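Long-range contacts in putative hyaluronoglucosaminidase (Clostridium perfringens, PDB 6PWI), which probably hydrolyses terminal N-acetylhexosamine residues of glycans as a family 84 glycoside hydrolase, this chain being one piece of a longer, probably wall-attached protein: residues 57-62 with 95-100; 187-192 with 425-430; 220-225 with 257-262; 302-307 with 349-354; 368-373 with 485-490. One frame throughout, in Å; residues are numbered along the deposited sequence.

Contact 1 stands apart in the N-terminal domain, about 46 Å from contacts 3 and 4 between centres. It is a buried strand pair with regular backbone hydrogen bonds. Contacts 2 to 5 all involve the eight-stranded barrel. Contact 2, also buried, joins the loops after its first and last strands through an indole and an amide. Contacts 3 and 4 are partly buried and touch each other where Phe258 packs on Gln307; no direct hydrogen bond crosses either, although a water bridges contact 3. Contact 5 likewise mixes leucine packing with one water, but it ties a barrel loop to the segment leading into the C-terminal helices.

Contact 1 of 5, residues 57-62 with 95-100; sequences NVVFEE and NFLIGI
Val59 and Leu97 lie side by side on one face of a parallel pair, their side chains pointing the same way. The bump here is CD2 of Leu97, which leans over the neighbouring strand into the hollow beside Val59 and meets its CG2 at 3.5 Å. That branch of Val59 stands beside its backbone N because the other, CG1, is anti to it (chi1 180°). On the opposite face Phe60 fits alongside Ile98, CD1 of the ring reaching CB of the isoleucine at 4.1 Å, near the ring plane. CG1 of Val58 covers one face of the same ring, toward its rim. Bulky apolar residues suit this face because it is buried: Val58, Phe60, Phe96 and Ile98 pack on helices 66-78 and 144-158.

The axes of strands 57-60 and 95-100 approach to 4.7 Å, and bonds stitch them from Asn57 O to Phe96 N (2.8 Å) and onward to Glu61 N with Ile98 O. At the start, ND2 of Asn57 gives a straight bond to Asn95 OD1 (2.8 Å), in the carbonyl plane, with the two amides nearly perpendicular at 83°. Ser86 and Lys90 hold their other ends. At the far end the extended chain of Glu61 lays its carboxylate over Gly99, where the absence of a side chain leaves room, and OE1 takes the N-H of Ile100 (3.1 Å) from above the carboxylate plane; Ser103 and Asp108 N grip the carboxylate too. Parallel strands with helices on one face are typical of the alpha/beta domain that precedes the barrel, related to domain 2 of family 20 enzymes.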
# COMPACT_ATOMS: atom_id res chain seq x y z
N ASN A 57 -34.09 7.70 -0.16
CA ASN A 57 -34.10 8.50 -1.38
C ASN A 57 -32.66 8.88 -1.70
O ASN A 57 -31.93 9.34 -0.83
CB ASN A 57 -34.99 9.74 -1.23
CG ASN A 57 -34.92 10.67 -2.43
OD1 ASN A 57 -35.24 10.28 -3.55
ND2 ASN A 57 -34.51 11.91 -2.20
N VAL A 58 -32.29 8.68 -2.97
CA VAL A 58 -30.94 8.91 -3.47
C VAL A 58 -30.99 9.96 -4.57
O VAL A 58 -31.73 9.81 -5.55
CB VAL A 58 -30.34 7.60 -4.00
CG1 VAL A 58 -29.01 7.83 -4.67
CG2 VAL A 58 -30.22 6.56 -2.90
N VAL A 59 -30.18 11.01 -4.42
CA VAL A 59 -30.09 12.09 -5.39
C VAL A 59 -28.64 12.19 -5.87
O VAL A 59 -27.76 12.55 -5.09
CB VAL A 59 -30.57 13.42 -4.78
CG1 VAL A 59 -30.48 14.57 -5.78
CG2 VAL A 59 -31.96 13.30 -4.19
N PHE A 60 -28.41 11.89 -7.15
CA PHE A 60 -27.11 12.11 -7.76
C PHE A 60 -27.18 13.31 -8.70
O PHE A 60 -28.07 13.39 -9.55
CB PHE A 60 -26.69 10.93 -8.64
CG PHE A 60 -26.61 9.58 -7.97
CD1 PHE A 60 -25.68 9.33 -6.98
CD2 PHE A 60 -27.44 8.54 -8.39
CE1 PHE A 60 -25.60 8.07 -6.39
CE2 PHE A 60 -27.35 7.29 -7.80
CZ PHE A 60 -26.44 7.06 -6.80
N GLU A 61 -26.23 14.23 -8.57
CA GLU A 61 -26.06 15.28 -9.55
C GLU A 61 -25.58 14.66 -10.86
O GLU A 61 -25.13 13.52 -10.88
CB GLU A 61 -25.04 16.30 -9.05
CG GLU A 61 -25.57 17.19 -7.96
CD GLU A 61 -24.69 18.41 -7.72
OE1 GLU A 61 -23.63 18.49 -8.37
OE2 GLU A 61 -25.08 19.26 -6.90
N GLU A 62 -25.65 15.45 -11.93
CA GLU A 62 -25.36 15.02 -13.29
C GLU A 62 -23.87 14.72 -13.47
O GLU A 62 -23.50 13.95 -14.35
CB GLU A 62 -25.85 16.07 -14.29
CG GLU A 62 -27.37 16.17 -14.35
CD GLU A 62 -28.07 14.95 -14.94
OE1 GLU A 62 -27.56 14.40 -15.93
OE2 GLU A 62 -29.13 14.56 -14.40
N ASN A 95 -32.21 10.47 3.20
CA ASN A 95 -31.74 11.04 1.95
C ASN A 95 -30.22 10.88 1.82
O ASN A 95 -29.47 11.21 2.74
CB ASN A 95 -32.14 12.51 1.82
CG ASN A 95 -33.63 12.72 1.63
OD1 ASN A 95 -34.12 12.73 0.50
ND2 ASN A 95 -34.36 12.92 2.72
N PHE A 96 -29.77 10.40 0.65
CA PHE A 96 -28.37 10.42 0.26
C PHE A 96 -28.20 11.34 -0.95
O PHE A 96 -28.72 11.03 -2.02
CB PHE A 96 -27.88 9.01 -0.09
CG PHE A 96 -27.88 8.06 1.08
CD1 PHE A 96 -26.72 7.83 1.80
CD2 PHE A 96 -29.04 7.42 1.48
CE1 PHE A 96 -26.72 6.97 2.88
CE2 PHE A 96 -29.04 6.57 2.57
CZ PHE A 96 -27.88 6.34 3.27
N LEU A 97 -27.50 12.46 -0.77
CA LEU A 97 -27.25 13.36 -1.89
C LEU A 97 -25.75 13.34 -2.21
O LEU A 97 -24.92 13.57 -1.33
CB LEU A 97 -27.71 14.79 -1.57
CG LEU A 97 -29.00 14.99 -0.77
CD1 LEU A 97 -29.40 16.45 -0.75
CD2 LEU A 97 -30.15 14.14 -1.30
N ILE A 98 -25.42 13.08 -3.48
CA ILE A 98 -24.04 13.11 -3.93
C ILE A 98 -23.90 14.20 -4.99
O ILE A 98 -24.63 14.21 -5.99
CB ILE A 98 -23.57 11.74 -4.45
CG1 ILE A 98 -23.91 10.60 -3.48
CG2 ILE A 98 -22.09 11.77 -4.80
CD1 ILE A 98 -23.24 10.70 -2.12
N GLY A 99 -22.94 15.11 -4.79
CA GLY A 99 -22.82 16.26 -5.66
C GLY A 99 -21.39 16.78 -5.76
O GLY A 99 -20.51 16.35 -5.02
N ILE A 100 -21.20 17.73 -6.68
CA ILE A 100 -19.91 18.34 -6.94
C ILE A 100 -19.99 19.83 -6.63
O ILE A 100 -20.97 20.49 -6.99
CB ILE A 100 -19.46 18.05 -8.39
CG1 ILE A 100 -19.08 16.58 -8.56
CG2 ILE A 100 -18.34 18.99 -8.83
CD1 ILE A 100 -19.10 16.11 -9.99

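Contact 2 of 5, residues 187-192 with 425-430; sequences YGIPWS and PMQEAQ
Ile189 and Gln427 bring two irregular loops closest together, with CA of Ile189 and CA of Gln427 5.9 Å apart and no strand pairing between them. Trp191 carries most of the side-chain contact. Its indole NE1 gives a hydrogen bond to the backbone O of Met426 at 2.9 Å, and donor and acceptor lie in each other's planes, which helps to fix the rotation of the ring. Over one face lies a small group: CB of Ala429 sits above the five-membered ring, 3.8 Å from its centroid and 17° off the normal, a CH-pi contact. Alanine's single methyl lets its chain lie close over the ring. At the six-membered end, CG of Pro425 meets CH2 of Trp191 at 3.6 Å, near the ring plane, the two side chains crossing at about a right angle.

Gln427 works at the other end. Its extended chain delivers OE1 to the N-H of Ile189 at 3.1 Å, the donor standing above the amide plane, while NE2 is bound to the carbonyl of Pro598. Gly188 suits its place because its backbone angles call for glycine and because OE1 comes close to its CA. Water 1 lies 2.9 Å from both Pro190 O and Gln427 O, with more acceptors around it than it can serve at once. The two loops follow strands 179-184 and 418-423, the first and last of the barrel, and lead into helices 193-204 and 433-444; Arg196 and Leu199 of the former pack on Trp191, and helix 540-572 touches Glu428.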
# COMPACT_ATOMS: atom_id res chain seq x y z
N TYR A 187 11.77 -7.30 -8.94
CA TYR A 187 12.26 -8.49 -9.62
C TYR A 187 11.72 -9.72 -8.90
O TYR A 187 11.97 -9.91 -7.72
CB TYR A 187 13.79 -8.53 -9.62
CG TYR A 187 14.45 -7.37 -10.32
CD1 TYR A 187 14.81 -7.45 -11.66
CD2 TYR A 187 14.71 -6.17 -9.65
CE1 TYR A 187 15.41 -6.38 -12.31
CE2 TYR A 187 15.31 -5.10 -10.28
CZ TYR A 187 15.66 -5.20 -11.62
OH TYR A 187 16.26 -4.15 -12.26
N GLY A 188 10.97 -10.55 -9.62
CA GLY A 188 10.35 -11.69 -8.99
C GLY A 188 9.19 -12.23 -9.81
O GLY A 188 9.05 -11.90 -10.99
N ILE A 189 8.38 -13.09 -9.18
CA ILE A 189 7.22 -13.70 -9.80
C ILE A 189 6.12 -12.64 -9.85
O ILE A 189 5.79 -12.03 -8.83
CB ILE A 189 6.79 -14.96 -9.02
CG1 ILE A 189 7.90 -16.01 -8.99
CG2 ILE A 189 5.49 -15.51 -9.58
CD1 ILE A 189 7.60 -17.20 -8.12
N PRO A 190 5.52 -12.38 -11.04
CA PRO A 190 4.48 -11.36 -11.15
C PRO A 190 3.25 -11.76 -10.36
O PRO A 190 3.01 -12.94 -10.12
CB PRO A 190 4.20 -11.31 -12.66
CG PRO A 190 4.64 -12.66 -13.19
CD PRO A 190 5.80 -13.07 -12.31
N TRP A 191 2.47 -10.76 -9.92
CA TRP A 191 1.21 -11.06 -9.28
C TRP A 191 0.27 -11.70 -10.29
O TRP A 191 0.31 -11.39 -11.48
CB TRP A 191 0.59 -9.78 -8.70
CG TRP A 191 1.41 -9.12 -7.64
CD1 TRP A 191 2.26 -9.71 -6.74
CD2 TRP A 191 1.41 -7.72 -7.32
NE1 TRP A 191 2.80 -8.77 -5.91
CE2 TRP A 191 2.30 -7.54 -6.24
CE3 TRP A 191 0.75 -6.61 -7.85
CZ2 TRP A 191 2.55 -6.29 -5.68
CZ3 TRP A 191 1.01 -5.37 -7.31
CH2 TRP A 191 1.89 -5.22 -6.24
N SER A 192 -0.59 -12.60 -9.80
CA SER A 192 -1.69 -13.11 -10.61
C SER A 192 -2.71 -11.99 -10.85
O SER A 192 -2.78 -11.01 -10.10
CB SER A 192 -2.32 -14.28 -9.93
OG SER A 192 -3.07 -13.84 -8.82
N PRO A 425 5.82 -3.23 -3.67
CA PRO A 425 5.64 -4.28 -2.67
C PRO A 425 6.32 -5.60 -3.02
O PRO A 425 7.11 -5.65 -3.97
CB PRO A 425 4.11 -4.45 -2.61
CG PRO A 425 3.56 -3.41 -3.57
CD PRO A 425 4.67 -3.16 -4.58
N MET A 426 6.00 -6.65 -2.24
CA MET A 426 6.61 -7.97 -2.35
C MET A 426 5.94 -8.75 -3.48
O MET A 426 4.85 -8.41 -3.92
CB MET A 426 6.39 -8.76 -1.06
CG MET A 426 6.95 -8.11 0.18
SD MET A 426 6.48 -9.08 1.64
CE MET A 426 4.98 -8.22 2.12
N GLN A 427 6.58 -9.84 -3.90
CA GLN A 427 5.93 -10.74 -4.84
C GLN A 427 4.76 -11.44 -4.15
O GLN A 427 3.91 -12.04 -4.82
CB GLN A 427 6.94 -11.72 -5.44
CG GLN A 427 7.41 -12.79 -4.47
CD GLN A 427 8.25 -13.84 -5.14
OE1 GLN A 427 8.86 -13.61 -6.20
NE2 GLN A 427 8.30 -15.01 -4.53
N GLU A 428 4.71 -11.35 -2.82
CA GLU A 428 3.60 -11.87 -2.03
C GLU A 428 2.54 -10.78 -1.91
O GLU A 428 2.66 -9.88 -1.08
CB GLU A 428 4.07 -12.36 -0.66
CG GLU A 428 4.91 -13.62 -0.71
CD GLU A 428 6.35 -13.41 -1.14
OE1 GLU A 428 6.81 -12.25 -1.13
OE2 GLU A 428 7.01 -14.40 -1.50
N ALA A 429 1.49 -10.90 -2.74
CA ALA A 429 0.55 -9.81 -2.94
C ALA A 429 -0.26 -9.54 -1.67
O ALA A 429 -0.33 -8.40 -1.21
CB ALA A 429 -0.32 -10.08 -4.14
N GLN A 430 -0.87 -10.59 -1.10
CA GLN A 430 -1.74 -10.46 0.06
C GLN A 430 -0.97 -9.88 1.25
O GLN A 430 -1.46 -8.97 1.91
CB GLN A 430 -2.40 -11.80 0.39
CG GLN A 430 -3.34 -12.29 -0.70
CD GLN A 430 -4.60 -11.47 -0.78
OE1 GLN A 430 -5.23 -11.14 0.23
NE2 GLN A 430 -5.00 -11.11 -1.99
O HOH W 1 3.35 -13.32 -7.31

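Contact 3 of 5, residues 220-225 with 257-262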
# COMPACT_ATOMS: atom_id res chain seq x y z
N TYR A 220 5.45 -6.79 -23.81
CA TYR A 220 4.74 -5.87 -24.69
C TYR A 220 4.79 -4.43 -24.17
O TYR A 220 4.36 -3.53 -24.88
CB TYR A 220 3.32 -6.36 -24.98
CG TYR A 220 3.32 -7.64 -25.78
CD1 TYR A 220 3.49 -7.63 -27.15
CD2 TYR A 220 3.20 -8.87 -25.14
CE1 TYR A 220 3.52 -8.81 -27.88
CE2 TYR A 220 3.23 -10.06 -25.85
CZ TYR A 220 3.39 -10.03 -27.23
OH TYR A 220 3.40 -11.21 -27.92
N HIS A 221 5.30 -4.23 -22.96
CA HIS A 221 5.45 -2.89 -22.41
C HIS A 221 6.91 -2.46 -22.55
O HIS A 221 7.29 -1.37 -22.15
CB HIS A 221 4.89 -2.82 -20.99
CG HIS A 221 5.88 -3.13 -19.92
ND1 HIS A 221 6.56 -4.32 -19.87
CD2 HIS A 221 6.32 -2.40 -18.87
CE1 HIS A 221 7.38 -4.32 -18.84
NE2 HIS A 221 7.25 -3.15 -18.21
N SER A 222 7.71 -3.34 -23.16
CA SER A 222 9.15 -3.21 -23.16
C SER A 222 9.73 -4.25 -24.11
O SER A 222 9.39 -5.42 -24.00
CB SER A 222 9.67 -3.42 -21.75
OG SER A 222 11.09 -3.43 -21.72
N LEU A 223 10.63 -3.83 -25.01
CA LEU A 223 11.27 -4.71 -25.98
C LEU A 223 10.37 -4.95 -27.19
O LEU A 223 10.76 -4.65 -28.31
CB LEU A 223 11.72 -6.04 -25.34
CG LEU A 223 13.24 -6.24 -25.20
CD1 LEU A 223 13.55 -7.60 -24.57
CD2 LEU A 223 13.95 -6.11 -26.53
N LYS A 224 9.17 -5.49 -26.95
CA LYS A 224 8.18 -5.65 -28.00
C LYS A 224 7.11 -4.57 -27.86
O LYS A 224 5.95 -4.81 -28.16
CB LYS A 224 7.55 -7.05 -27.96
CG LYS A 224 8.46 -8.23 -28.28
CD LYS A 224 7.68 -9.44 -28.77
CE LYS A 224 8.51 -10.70 -28.90
NZ LYS A 224 8.67 -11.39 -27.60
N TRP A 225 7.52 -3.38 -27.42
CA TRP A 225 6.57 -2.31 -27.17
C TRP A 225 5.87 -1.87 -28.45
O TRP A 225 4.77 -1.32 -28.39
CB TRP A 225 7.20 -1.13 -26.42
CG TRP A 225 8.28 -0.40 -27.15
CD1 TRP A 225 9.62 -0.56 -26.99
CD2 TRP A 225 8.11 0.64 -28.14
NE1 TRP A 225 10.31 0.30 -27.81
CE2 TRP A 225 9.41 1.04 -28.53
CE3 TRP A 225 7.01 1.27 -28.73
CZ2 TRP A 225 9.63 2.04 -29.48
CZ3 TRP A 225 7.23 2.26 -29.67
CH2 TRP A 225 8.52 2.64 -30.04
N PRO A 257 10.47 2.75 -23.68
CA PRO A 257 10.84 2.96 -25.08
C PRO A 257 12.27 3.39 -25.41
O PRO A 257 12.55 3.76 -26.55
CB PRO A 257 9.89 4.10 -25.46
CG PRO A 257 9.81 4.93 -24.21
CD PRO A 257 9.87 3.94 -23.07
N PHE A 258 13.19 3.33 -24.44
CA PHE A 258 14.52 3.88 -24.68
C PHE A 258 15.59 2.80 -24.55
O PHE A 258 16.74 3.11 -24.27
CB PHE A 258 14.83 5.05 -23.75
CG PHE A 258 13.83 6.18 -23.77
CD1 PHE A 258 13.74 7.03 -24.86
CD2 PHE A 258 13.00 6.41 -22.68
CE1 PHE A 258 12.82 8.07 -24.88
CE2 PHE A 258 12.09 7.45 -22.70
CZ PHE A 258 12.00 8.28 -23.79
N LEU A 259 15.21 1.54 -24.79
CA LEU A 259 16.19 0.47 -24.78
C LEU A 259 17.04 0.55 -26.05
O LEU A 259 16.89 1.51 -26.82
CB LEU A 259 15.47 -0.88 -24.64
CG LEU A 259 14.63 -1.05 -23.38
CD1 LEU A 259 13.81 -2.33 -23.45
CD2 LEU A 259 15.48 -1.03 -22.13
N LYS A 260 17.94 -0.44 -26.24
CA LYS A 260 18.85 -0.53 -27.38
C LYS A 260 18.06 -0.51 -28.69
O LYS A 260 18.37 0.28 -29.58
CB LYS A 260 19.76 -1.76 -27.27
N ASP A 261 17.02 -1.36 -28.78
CA ASP A 261 16.22 -1.46 -29.99
C ASP A 261 15.09 -0.43 -29.96
O ASP A 261 14.18 -0.48 -30.78
CB ASP A 261 15.58 -2.85 -30.14
CG ASP A 261 16.47 -4.01 -29.70
OD1 ASP A 261 17.64 -4.05 -30.13
OD2 ASP A 261 15.97 -4.86 -28.92
N GLY A 262 15.16 0.50 -29.00
CA GLY A 262 14.05 1.40 -28.73
C GLY A 262 13.93 2.55 -29.74
O GLY A 262 14.60 2.56 -30.77
O HOH W 2 12.76 0.42 -25.82
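Water 2 is held between the two loops beside the place where Trp225 lies on Pro257: it accepts the backbone N-H of Leu259 at 2.9 Å from N and, more weakly, the indole N-H of Trp225, NE1 lying 3.2 Å away. The buried indole thus has at least a weak polar partner for its N-H. Over one face of the ring comes CA of Pro257, 4.2 Å from the centroid of the five-membered ring and 24° off its normal, a CH-pi contact favoured by the polarised CA-H of a rigid proline. Gly262 CA approaches the ring edge; glycine suits this place because the carbonyl O of Pro257 leaves no space for a CB. Trp225 reaches this position because its CG stands between the backbone N and the carbonyl carbon (chi1 64°).

These loops follow the second and third strands of a (beta/alpha)8 barrel, at the end where such folds carry their active sites, and Leu259 touches Asp299, the predicted proton donor. From the other loop Leu259 CD1 is met by OG of Ser222 at 3.4 Å and by CG of Leu223 at 4.3 Å. A type I turn from Leu259 to Gly262 shapes its loop, closed by the Gly262 N-H and Leu259 O. On the exposed rim, CD2 of Leu223 rests against OD2 of Asp261 at 3.4 Å, while Arg226 binds the carbonyl of Asp261.

Contact 4 of 5, residues 302-307 with 349-354; sequences GEANNQ and KTIGTM
Ala304 and Thr350 set the spacing of two helix ends, with CA of Ala304 6.4 Å from CA of Thr350. Such an approach suits a residue whose side chain is a single methyl: CB of Ala304 meets CG2 of Thr350 at 3.9 Å. The inner side, where Ile351 and Gln307 are buried, is enclosed. CD1 of Ile351 comes within 4.4 Å of the same CB and lies against OE1 of Gln307 at 3.8 Å, and Phe329 of strand 328-330 touches both residues. The long glutamine chain carries OE1 to a hydrogen bond with Tyr347 OH.

The outer side is more exposed. Asn305, at the surface, has its CB directed away, yet its OD1 swings back to CG2 of Thr350 at 3.5 Å, the two side chains crossing at about a right angle. The threonine offers its methyl because CG2 is anti to the backbone N, while OG1 turns back to the carbonyl of Glu346. Thr353 OG1 donates to Thr350 O at 2.6 Å, and the backbone N of Thr353 uses that oxygen as well. No hydrogen bond links the segments; Gln307 OE1 and Thr350 OG1 bond to Tyr347 and Glu346 instead, which implies that helices 304-321 and 346-351 meet through van der Waals packing.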
# COMPACT_ATOMS: atom_id res chain seq x y z
N GLY A 302 19.92 6.43 -24.94
CA GLY A 302 20.35 7.63 -25.65
C GLY A 302 20.58 8.86 -24.76
O GLY A 302 20.78 8.76 -23.55
N GLU A 303 20.55 10.04 -25.40
CA GLU A 303 20.71 11.32 -24.74
C GLU A 303 19.40 11.70 -24.04
O GLU A 303 18.32 11.25 -24.44
CB GLU A 303 21.18 12.38 -25.74
N ALA A 304 19.50 12.52 -22.99
CA ALA A 304 18.37 13.00 -22.21
C ALA A 304 17.46 13.88 -23.06
O ALA A 304 16.25 13.92 -22.83
CB ALA A 304 18.88 13.76 -21.01
N ASN A 305 18.05 14.59 -24.02
CA ASN A 305 17.33 15.50 -24.91
C ASN A 305 16.23 14.75 -25.64
O ASN A 305 15.13 15.27 -25.81
CB ASN A 305 18.28 16.15 -25.91
CG ASN A 305 18.83 17.46 -25.38
OD1 ASN A 305 18.14 18.20 -24.68
ND2 ASN A 305 20.08 17.74 -25.71
N ASN A 306 16.55 13.53 -26.07
CA ASN A 306 15.62 12.71 -26.82
C ASN A 306 14.41 12.35 -25.96
O ASN A 306 13.28 12.41 -26.43
CB ASN A 306 16.34 11.51 -27.44
CG ASN A 306 17.27 11.93 -28.56
OD1 ASN A 306 17.12 13.01 -29.14
ND2 ASN A 306 18.24 11.08 -28.87
N GLN A 307 14.68 12.01 -24.69
CA GLN A 307 13.65 11.64 -23.74
C GLN A 307 12.65 12.79 -23.61
O GLN A 307 11.44 12.56 -23.58
CB GLN A 307 14.27 11.20 -22.41
CG GLN A 307 14.99 9.86 -22.51
CD GLN A 307 15.96 9.61 -21.38
OE1 GLN A 307 15.72 9.98 -20.23
NE2 GLN A 307 17.06 8.95 -21.70
N LYS A 349 18.81 18.29 -15.00
CA LYS A 349 18.51 19.63 -15.47
C LYS A 349 17.73 19.54 -16.78
O LYS A 349 16.77 20.28 -16.98
CB LYS A 349 19.80 20.44 -15.61
CG LYS A 349 19.66 21.91 -15.94
CD LYS A 349 21.01 22.60 -15.95
CE LYS A 349 21.14 23.72 -16.97
NZ LYS A 349 20.69 25.01 -16.41
N THR A 350 18.13 18.61 -17.66
CA THR A 350 17.47 18.46 -18.95
C THR A 350 16.06 17.89 -18.80
O THR A 350 15.12 18.41 -19.40
CB THR A 350 18.29 17.58 -19.90
OG1 THR A 350 19.53 18.26 -20.05
CG2 THR A 350 17.64 17.45 -21.26
N ILE A 351 15.96 16.80 -18.02
CA ILE A 351 14.72 16.12 -17.70
C ILE A 351 13.70 17.12 -17.17
O ILE A 351 12.52 17.04 -17.47
CB ILE A 351 15.01 14.96 -16.72
CG1 ILE A 351 15.65 13.77 -17.45
CG2 ILE A 351 13.79 14.52 -15.93
CD1 ILE A 351 15.06 13.47 -18.81
N GLY A 352 14.19 18.10 -16.41
CA GLY A 352 13.34 19.12 -15.80
C GLY A 352 12.77 20.11 -16.81
O GLY A 352 11.91 20.91 -16.45
N THR A 353 13.24 20.07 -18.06
CA THR A 353 12.72 20.96 -19.09
C THR A 353 11.55 20.32 -19.84
O THR A 353 10.97 20.96 -20.70
CB THR A 353 13.79 21.45 -20.08
OG1 THR A 353 14.17 20.35 -20.91
CG2 THR A 353 14.99 22.06 -19.40
N MET A 354 11.20 19.07 -19.50
CA MET A 354 10.03 18.46 -20.10
C MET A 354 8.76 19.11 -19.55
O MET A 354 8.83 19.82 -18.55
CB MET A 354 10.02 16.94 -19.94
CG MET A 354 9.73 16.44 -18.53
SD MET A 354 9.67 14.63 -18.49
CE MET A 354 11.32 14.20 -19.05

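Contact 5 of 5, residues 368-373 with 485-490; sequences LGYVTQ and HGLSLE
The rings of Tyr370 and His485 each receive a leucine methyl that comes in obliquely from the other loop. CD1 of Leu487 reaches CE2 of Tyr370 at 3.7 Å, and CD1 of Leu368 lies 3.6 Å from CG of His485, with the leucine and histidine chains at about a right angle. Leu368 is buried and His485 exposed, so an imidazole, which tolerates water, suits the outer side of this contact. Leu368 CD1 serves a second partner too, CB of Leu487 at 3.7 Å, and so wedges between the two residues.

CB of Leu487 thus meets Leu368, while CG anti to the backbone N (chi1 -178°) carries CD1 to Tyr370. Beyond it, CD2 of Leu489 reaches the phenol OH at 3.7 Å, the two side chains sliding past each other in opposite directions. A tyrosine suits this rim: its ring gives Leu487 an apolar surface, while its hydroxyl finds water 3 at 2.9 Å. That water also accepts the N-H of Ser488, N lying 2.9 Å from it, and therefore bridges the loops where no direct hydrogen bond does. Ser488 OG is held by Arg611, and Glu490 by Lys407. The arrangement is plain packing that joins a loop of the (beta/alpha)8 barrel, the one after strand 359-362, to the segment between helices 467-475 and 496-507.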
# COMPACT_ATOMS: atom_id res chain seq x y z
N LEU A 368 17.07 2.14 -1.80
CA LEU A 368 16.09 1.93 -0.73
C LEU A 368 16.03 3.18 0.15
O LEU A 368 16.23 3.10 1.36
CB LEU A 368 16.44 0.69 0.09
CG LEU A 368 16.82 -0.58 -0.67
CD1 LEU A 368 17.18 -1.70 0.30
CD2 LEU A 368 15.69 -1.04 -1.59
N GLY A 369 15.75 4.34 -0.46
CA GLY A 369 15.74 5.60 0.26
C GLY A 369 14.59 5.70 1.26
O GLY A 369 13.51 5.14 1.05
N TYR A 370 14.85 6.41 2.36
CA TYR A 370 13.79 6.79 3.29
C TYR A 370 13.12 8.05 2.75
O TYR A 370 13.67 8.72 1.88
CB TYR A 370 14.38 7.03 4.68
CG TYR A 370 14.66 5.81 5.53
CD1 TYR A 370 14.11 5.69 6.80
CD2 TYR A 370 15.50 4.79 5.10
CE1 TYR A 370 14.37 4.60 7.61
CE2 TYR A 370 15.77 3.68 5.89
CZ TYR A 370 15.20 3.59 7.15
OH TYR A 370 15.45 2.51 7.95
N VAL A 371 11.93 8.37 3.28
CA VAL A 371 11.28 9.63 2.95
C VAL A 371 11.87 10.73 3.83
O VAL A 371 11.63 10.73 5.03
CB VAL A 371 9.76 9.57 3.14
CG1 VAL A 371 9.13 10.93 2.82
CG2 VAL A 371 9.12 8.48 2.30
N THR A 372 12.63 11.65 3.23
CA THR A 372 13.24 12.73 3.99
C THR A 372 13.03 14.06 3.27
O THR A 372 12.97 14.10 2.04
CB THR A 372 14.74 12.52 4.21
OG1 THR A 372 15.42 12.66 2.96
CG2 THR A 372 15.08 11.19 4.84
N GLN A 373 12.97 15.14 4.05
CA GLN A 373 12.87 16.48 3.50
C GLN A 373 14.09 16.76 2.61
O GLN A 373 13.95 17.35 1.55
CB GLN A 373 12.69 17.49 4.64
CG GLN A 373 12.60 18.94 4.20
CD GLN A 373 11.20 19.41 3.88
OE1 GLN A 373 10.21 18.70 4.05
NE2 GLN A 373 11.10 20.66 3.43
N HIS A 485 21.94 -3.67 0.20
CA HIS A 485 21.70 -2.24 0.33
C HIS A 485 21.90 -1.76 1.77
O HIS A 485 22.25 -0.61 1.99
CB HIS A 485 20.34 -1.84 -0.26
CG HIS A 485 20.19 -2.19 -1.70
ND1 HIS A 485 20.97 -1.60 -2.69
CD2 HIS A 485 19.38 -3.07 -2.32
CE1 HIS A 485 20.64 -2.11 -3.86
NE2 HIS A 485 19.66 -3.01 -3.66
N GLY A 486 21.65 -2.64 2.74
CA GLY A 486 21.92 -2.31 4.13
C GLY A 486 20.71 -1.72 4.85
O GLY A 486 20.85 -0.98 5.82
N LEU A 487 19.51 -2.07 4.36
CA LEU A 487 18.28 -1.65 4.99
C LEU A 487 18.05 -2.53 6.21
O LEU A 487 18.19 -3.75 6.14
CB LEU A 487 17.13 -1.76 3.99
CG LEU A 487 15.77 -1.30 4.50
CD1 LEU A 487 15.75 0.21 4.73
CD2 LEU A 487 14.66 -1.72 3.55
N SER A 488 17.69 -1.89 7.33
CA SER A 488 17.50 -2.57 8.60
C SER A 488 16.27 -1.98 9.26
O SER A 488 16.23 -0.77 9.49
CB SER A 488 18.72 -2.40 9.48
OG SER A 488 18.51 -2.93 10.78
N LEU A 489 15.27 -2.83 9.56
CA LEU A 489 14.01 -2.37 10.13
C LEU A 489 13.72 -3.17 11.39
O LEU A 489 14.15 -4.32 11.51
CB LEU A 489 12.89 -2.54 9.11
CG LEU A 489 13.05 -1.75 7.81
CD1 LEU A 489 11.99 -2.16 6.79
CD2 LEU A 489 13.01 -0.25 8.07
N GLU A 490 12.99 -2.56 12.32
CA GLU A 490 12.75 -3.25 13.57
C GLU A 490 11.77 -4.40 13.38
O GLU A 490 10.97 -4.41 12.45
CB GLU A 490 12.45 -2.29 14.73
CG GLU A 490 11.19 -1.48 14.57
CD GLU A 490 10.94 -0.50 15.70
OE1 GLU A 490 11.86 0.28 16.05
OE2 GLU A 490 9.81 -0.52 16.25
O HOH W 3 17.90 0.94 7.71